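Local atomic coordinates of amidase, hydantoinase/carbamoylase family (Burkholderia ambifaria, PDB entry 5TP4), a protein that probably hydrolyses N-carbamoyl-L-amino acids, a carbon-nitrogen bond cleavage carried out by a subunit that binds two zinc ions. Residues Asn279-Arg282 with Asn283-Ala286; Ala305-Arg308 with Ala309-Ala313; Pro398-Val401 with Thr402-Thr405. All coordinates share one frame; numbering follows the deposited sequence. Where two conformers were deposited one is given.

Contact 1: residues Asn279-Arg282 with Asn283-Ala286; sequences NASR and NTIA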
# COMPACT_ATOMS: atom_id res chain seq x y z
N ASN B 279 -1.26 -5.96 -7.28
CA ASN B 279 -0.69 -6.35 -8.58
C ASN B 279 -0.25 -5.13 -9.37
O ASN B 279 -0.56 -4.97 -10.56
CB ASN B 279 -1.69 -7.21 -9.36
CG ASN B 279 -1.98 -8.52 -8.64
OD1 ASN B 279 -1.11 -9.38 -8.55
ND2 ASN B 279 -3.18 -8.65 -8.08
N ALA B 280 0.50 -4.26 -8.69
CA ALA B 280 0.71 -2.89 -9.14
C ALA B 280 1.95 -2.76 -10.02
O ALA B 280 2.95 -3.45 -9.81
CB ALA B 280 0.86 -1.99 -7.91
N SER B 281 1.87 -1.87 -11.01
CA SER B 281 3.04 -1.46 -11.77
C SER B 281 2.89 0.00 -12.13
O SER B 281 1.79 0.54 -12.21
CB SER B 281 3.26 -2.32 -13.02
OG SER B 281 2.14 -2.32 -13.86
N ARG B 282 4.04 0.67 -12.29
CA ARG B 282 4.04 2.12 -12.48
C ARG B 282 3.27 2.55 -13.72
O ARG B 282 2.70 3.65 -13.75
CB ARG B 282 5.46 2.65 -12.60
CG ARG B 282 6.28 2.51 -11.34
CD ARG B 282 7.72 2.86 -11.67
NE ARG B 282 8.53 2.94 -10.47
CZ ARG B 282 8.71 4.06 -9.77
NH1 ARG B 282 8.13 5.19 -10.16
NH2 ARG B 282 9.46 4.03 -8.67
N ASN B 283 3.28 1.73 -14.78
CA ASN B 283 2.64 2.14 -16.02
C ASN B 283 1.34 1.38 -16.28
O ASN B 283 0.93 1.20 -17.43
CB ASN B 283 3.60 2.00 -17.21
CG ASN B 283 4.09 0.58 -17.40
OD1 ASN B 283 3.91 -0.29 -16.53
ND2 ASN B 283 4.73 0.35 -18.56
N THR B 284 0.67 0.96 -15.21
CA THR B 284 -0.63 0.32 -15.31
C THR B 284 -1.62 1.02 -14.40
O THR B 284 -1.34 1.22 -13.21
CB THR B 284 -0.53 -1.16 -14.95
OG1 THR B 284 0.49 -1.77 -15.76
CG2 THR B 284 -1.84 -1.87 -15.25
N ILE B 285 -2.76 1.41 -14.97
CA ILE B 285 -3.87 1.93 -14.17
C ILE B 285 -4.26 0.93 -13.09
O ILE B 285 -4.32 -0.28 -13.33
CB ILE B 285 -5.05 2.25 -15.10
CG1 ILE B 285 -4.63 3.34 -16.10
CG2 ILE B 285 -6.34 2.63 -14.30
CD1 ILE B 285 -5.47 3.35 -17.37
N ALA B 286 -4.56 1.45 -11.89
CA ALA B 286 -4.99 0.60 -10.79
C ALA B 286 -6.36 -0.01 -11.10
O ALA B 286 -7.32 0.71 -11.35
CB ALA B 286 -5.06 1.41 -9.49
O HOH W 1 -0.88 -0.56 -11.22
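S281 and T284 meet at the two ends of a four-residue turn, and their side chains make the tight half of this local contact. The hydroxyls OG of S281 and OG1 of T284 lie 2.6 Å apart, close enough for a hydrogen bond that the geometry leaves unsettled and that, S281 having two conformers, holds at most for the one described. OG reaches across because chi1 of S281 (56°) sets it between the backbone N and the carbonyl carbon, where it also comes within 3.1 Å of CB of T284. Beneath the hydroxyls the backbone closes the turn: N of T284 donates to O of S281 at 3.2 Å. Between the two arms of the loop, water 1 accepts from N of S281 at 3.1 Å and lies 2.7 Å from O of T284, to which it can donate.

The two middle residues turn away from this pair and pack on the second subunit, R282 on its T292 and N283 on its D294. The side chain of R282 leaves the turn as an extended chain, and its guanidinium finds its salt bridge with D225 of the second subunit. OD1 of N283 stays 3.8 Å from OG of S281, while ND2 bonds to a bound MES molecule, probably from the crystallisation liquor. No residue that touches across this contact is buried.

T284 rests against A232 and I285 against A233, so one flank is backed by a neighbouring loop. With R282 and N283 at its two central positions, this is a type I beta turn, here within the loop that links the antiparallel strands 269-277 and 288-297.

Contact 2: residues Ala305-Arg308 with Ala309-Ala313; sequences AMER and ALRDA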
# COMPACT_ATOMS: atom_id res chain seq x y z
N ALA B 305 -24.07 5.13 11.96
CA ALA B 305 -24.53 6.13 11.00
C ALA B 305 -23.38 6.58 10.11
O ALA B 305 -23.57 6.76 8.90
CB ALA B 305 -25.14 7.33 11.72
N MET B 306 -22.19 6.77 10.69
CA MET B 306 -21.02 7.09 9.88
C MET B 306 -20.75 5.98 8.86
O MET B 306 -20.45 6.27 7.70
CB MET B 306 -19.81 7.32 10.80
CG MET B 306 -19.99 8.47 11.76
SD MET B 306 -18.65 8.49 13.00
CE MET B 306 -17.26 8.72 11.90
N GLU B 307 -20.86 4.71 9.28
CA GLU B 307 -20.64 3.60 8.37
C GLU B 307 -21.63 3.65 7.21
O GLU B 307 -21.25 3.47 6.04
CB GLU B 307 -20.78 2.26 9.10
CG GLU B 307 -20.59 1.11 8.13
CD GLU B 307 -20.70 -0.24 8.78
OE1 GLU B 307 -20.26 -0.38 9.93
OE2 GLU B 307 -21.20 -1.15 8.09
N ARG B 308 -22.92 3.82 7.51
CA ARG B 308 -23.90 3.83 6.44
C ARG B 308 -23.70 5.03 5.51
O ARG B 308 -23.90 4.91 4.30
CB ARG B 308 -25.31 3.82 7.02
CG ARG B 308 -25.66 2.51 7.70
CD ARG B 308 -27.17 2.38 8.04
NE ARG B 308 -27.72 3.59 8.69
CZ ARG B 308 -27.65 3.83 9.99
NH1 ARG B 308 -27.05 2.96 10.78
NH2 ARG B 308 -28.16 4.95 10.51
N ALA B 309 -23.33 6.19 6.07
CA ALA B 309 -22.96 7.34 5.23
C ALA B 309 -21.80 7.01 4.31
O ALA B 309 -21.78 7.41 3.13
CB ALA B 309 -22.61 8.55 6.10
N LEU B 310 -20.80 6.30 4.82
CA LEU B 310 -19.66 5.93 3.99
C LEU B 310 -20.07 4.95 2.89
O LEU B 310 -19.67 5.09 1.74
CB LEU B 310 -18.57 5.33 4.87
CG LEU B 310 -17.34 4.83 4.11
CD1 LEU B 310 -16.64 6.00 3.46
CD2 LEU B 310 -16.40 4.08 5.06
N ARG B 311 -20.93 3.99 3.22
CA ARG B 311 -21.37 3.08 2.17
C ARG B 311 -22.11 3.83 1.08
O ARG B 311 -21.90 3.57 -0.11
CB ARG B 311 -22.25 1.98 2.77
CG ARG B 311 -21.51 1.09 3.73
CD ARG B 311 -22.49 0.07 4.39
NE ARG B 311 -21.75 -0.88 5.23
CZ ARG B 311 -21.15 -1.97 4.76
NH1 ARG B 311 -21.18 -2.25 3.46
NH2 ARG B 311 -20.50 -2.76 5.60
N ASP B 312 -22.99 4.76 1.47
CA ASP B 312 -23.74 5.55 0.49
C ASP B 312 -22.78 6.38 -0.36
O ASP B 312 -22.92 6.44 -1.60
CB ASP B 312 -24.74 6.47 1.18
CG ASP B 312 -25.82 5.70 1.96
OD1 ASP B 312 -26.12 4.54 1.62
OD2 ASP B 312 -26.40 6.29 2.90
N ALA B 313 -21.84 7.05 0.29
CA ALA B 313 -20.91 7.93 -0.43
C ALA B 313 -20.05 7.14 -1.40
O ALA B 313 -19.85 7.55 -2.55
CB ALA B 313 -20.02 8.70 0.55
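An i to i+4 salt bridge along helix 300-321 joins E307 to R311, one helical turn apart, with the two side chains running side by side in the same direction. E307 sends CG anti to its amide nitrogen (chi1 179°) and stays extended beyond it, while R311 is extended from CG to NE, which brings OE2 alongside NE and NH2.

A single oxygen takes the whole grip. OE2 of E307 accepts from NE of R311 at 2.9 Å through its anti lone pair, and from NH2 of R311 at 3.0 Å, this second donor standing above the carboxylate plane. Seen from the arginine, OE2 sits at the edge of the guanidinium and almost exactly in its plane; the carboxylate itself is turned 47° against that plane. Together with the bond from NH1 to O of I327, these two bonds probably restrict rotation of the guanidinium. The aliphatic part of R311 also packs on the helix, with CG 3.3 Å from O of E307, the same carbonyl that accepts N of R311.

R308 and D312, the next pair of opposite charges, make no such bridge: NE of R308 and OD2 of D312 are 6.5 Å apart. R308 bends at chi3 (-47°) and brings one guanidinium face, near its rim, over CA of A305, 3.7 Å above the plane, back toward the start of the helix. Regular backbone bonds run beneath, such as N of A309 to O of A305 at 2.9 Å.

A309, L310 and A313 pack against helix 246-262, while M306 touches strand 288-297. E307 and L310 lie on strand 212-229; NH1 of R311 bonds O of I327 and NH2, weakly, OG1 of T329, both on strand 324-337.

Contact 3: residues Pro398-Val401 with Thr402-Thr405; sequences PDDV and TRGT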
# COMPACT_ATOMS: atom_id res chain seq x y z
N PRO B 398 7.05 14.24 36.26
CA PRO B 398 6.89 13.83 37.66
C PRO B 398 5.72 14.47 38.36
O PRO B 398 5.01 13.78 39.10
CB PRO B 398 8.23 14.24 38.31
CG PRO B 398 9.23 14.26 37.16
CD PRO B 398 8.42 14.71 35.95
N ASP B 399 5.48 15.77 38.16
CA ASP B 399 4.33 16.37 38.82
C ASP B 399 2.99 15.87 38.28
O ASP B 399 1.99 15.90 39.00
CB ASP B 399 4.42 17.90 38.72
CG ASP B 399 5.53 18.49 39.57
OD1 ASP B 399 6.18 17.76 40.35
OD2 ASP B 399 5.76 19.70 39.43
N ASP B 400 2.92 15.41 37.02
CA ASP B 400 1.66 14.85 36.54
C ASP B 400 1.43 13.47 37.13
O ASP B 400 0.31 13.13 37.53
CB ASP B 400 1.69 14.77 35.01
CG ASP B 400 1.69 16.14 34.36
OD1 ASP B 400 1.19 17.09 35.00
OD2 ASP B 400 2.18 16.25 33.22
N VAL B 401 2.51 12.68 37.23
CA VAL B 401 2.44 11.40 37.92
C VAL B 401 1.94 11.60 39.34
O VAL B 401 1.02 10.91 39.82
CB VAL B 401 3.82 10.72 37.90
CG1 VAL B 401 3.91 9.63 38.96
CG2 VAL B 401 4.14 10.19 36.50
N THR B 402 2.52 12.56 40.05
CA THR B 402 2.10 12.81 41.42
C THR B 402 0.64 13.23 41.49
O THR B 402 -0.14 12.68 42.27
CB THR B 402 2.99 13.87 42.05
OG1 THR B 402 4.35 13.43 42.02
CG2 THR B 402 2.57 14.12 43.53
N ARG B 403 0.26 14.24 40.70
CA ARG B 403 -1.10 14.78 40.85
C ARG B 403 -2.17 13.79 40.41
O ARG B 403 -3.22 13.69 41.05
CB ARG B 403 -1.21 16.10 40.10
CG ARG B 403 -0.39 17.23 40.79
CD ARG B 403 -0.42 18.51 40.05
NE ARG B 403 0.33 18.42 38.81
CZ ARG B 403 0.57 19.44 38.00
NH1 ARG B 403 0.12 20.66 38.30
NH2 ARG B 403 1.27 19.24 36.88
N GLY B 404 -1.92 13.01 39.36
CA GLY B 404 -2.87 11.96 39.01
C GLY B 404 -3.07 10.97 40.15
O GLY B 404 -4.18 10.48 40.37
N THR B 405 -1.99 10.64 40.87
CA THR B 405 -2.10 9.70 41.98
C THR B 405 -2.79 10.33 43.19
O THR B 405 -3.51 9.64 43.92
CB THR B 405 -0.73 9.16 42.35
OG1 THR B 405 -0.08 8.73 41.14
CG2 THR B 405 -0.82 7.94 43.28
O HOH W 2 5.88 15.71 42.16
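D400 and R403 are joined by an i to i+3 salt bridge in the opening turns of helix 398-416. Their side chains cross at a slant, yet the carboxylate and guanidinium planes are nearly parallel, only 6° apart. OD1 of D400 and NH2 of R403 are 2.9 Å apart, but the hydrogen bond is weak because the N-H is bent away from the oxygen. R403 folds back toward the helix start through its bend at chi3 (-70°), which also lets NE donate to O of D399 at 3.0 Å. That carbonyl takes N of R403 as well, the two donors arriving from opposite faces of its plane.

On another flank, water 2 spans D399 and T402, 2.8 Å from OD1 of D399 and 2.7 Å from OG1 of T402. V401 packs on L20 and L24 of helix 17-28, and T405 also lies on L20; Y106 OH bonds to both V401 O and T405 OG1. With chi1 at -48°, T405 sets its hydroxyl beside its own backbone N, and OG1 donates to O of V401 at 2.8 Å, across the carbonyl plane from the N of T405.

The three contacts follow one another along the chain without touching. Contacts 1 and 2 lie on the same side of the chain's centre, their nearest atoms about 17 Å apart, and strand 288-297 connects them: it leaves the loop of contact 1, and its far end, at L295 and H297, is touched by the helix of contact 2. Contact 3 lies on the opposite side, with its centre about 53 Å from that of contact 1 and 42 Å from that of contact 2. It is the one nearest the metal site, the V401 side chain being about 14 Å from a bound zinc ion. Contact 1 instead meets the second subunit, consistent with the separate catalytic and dimerisation domains of M20 enzymes.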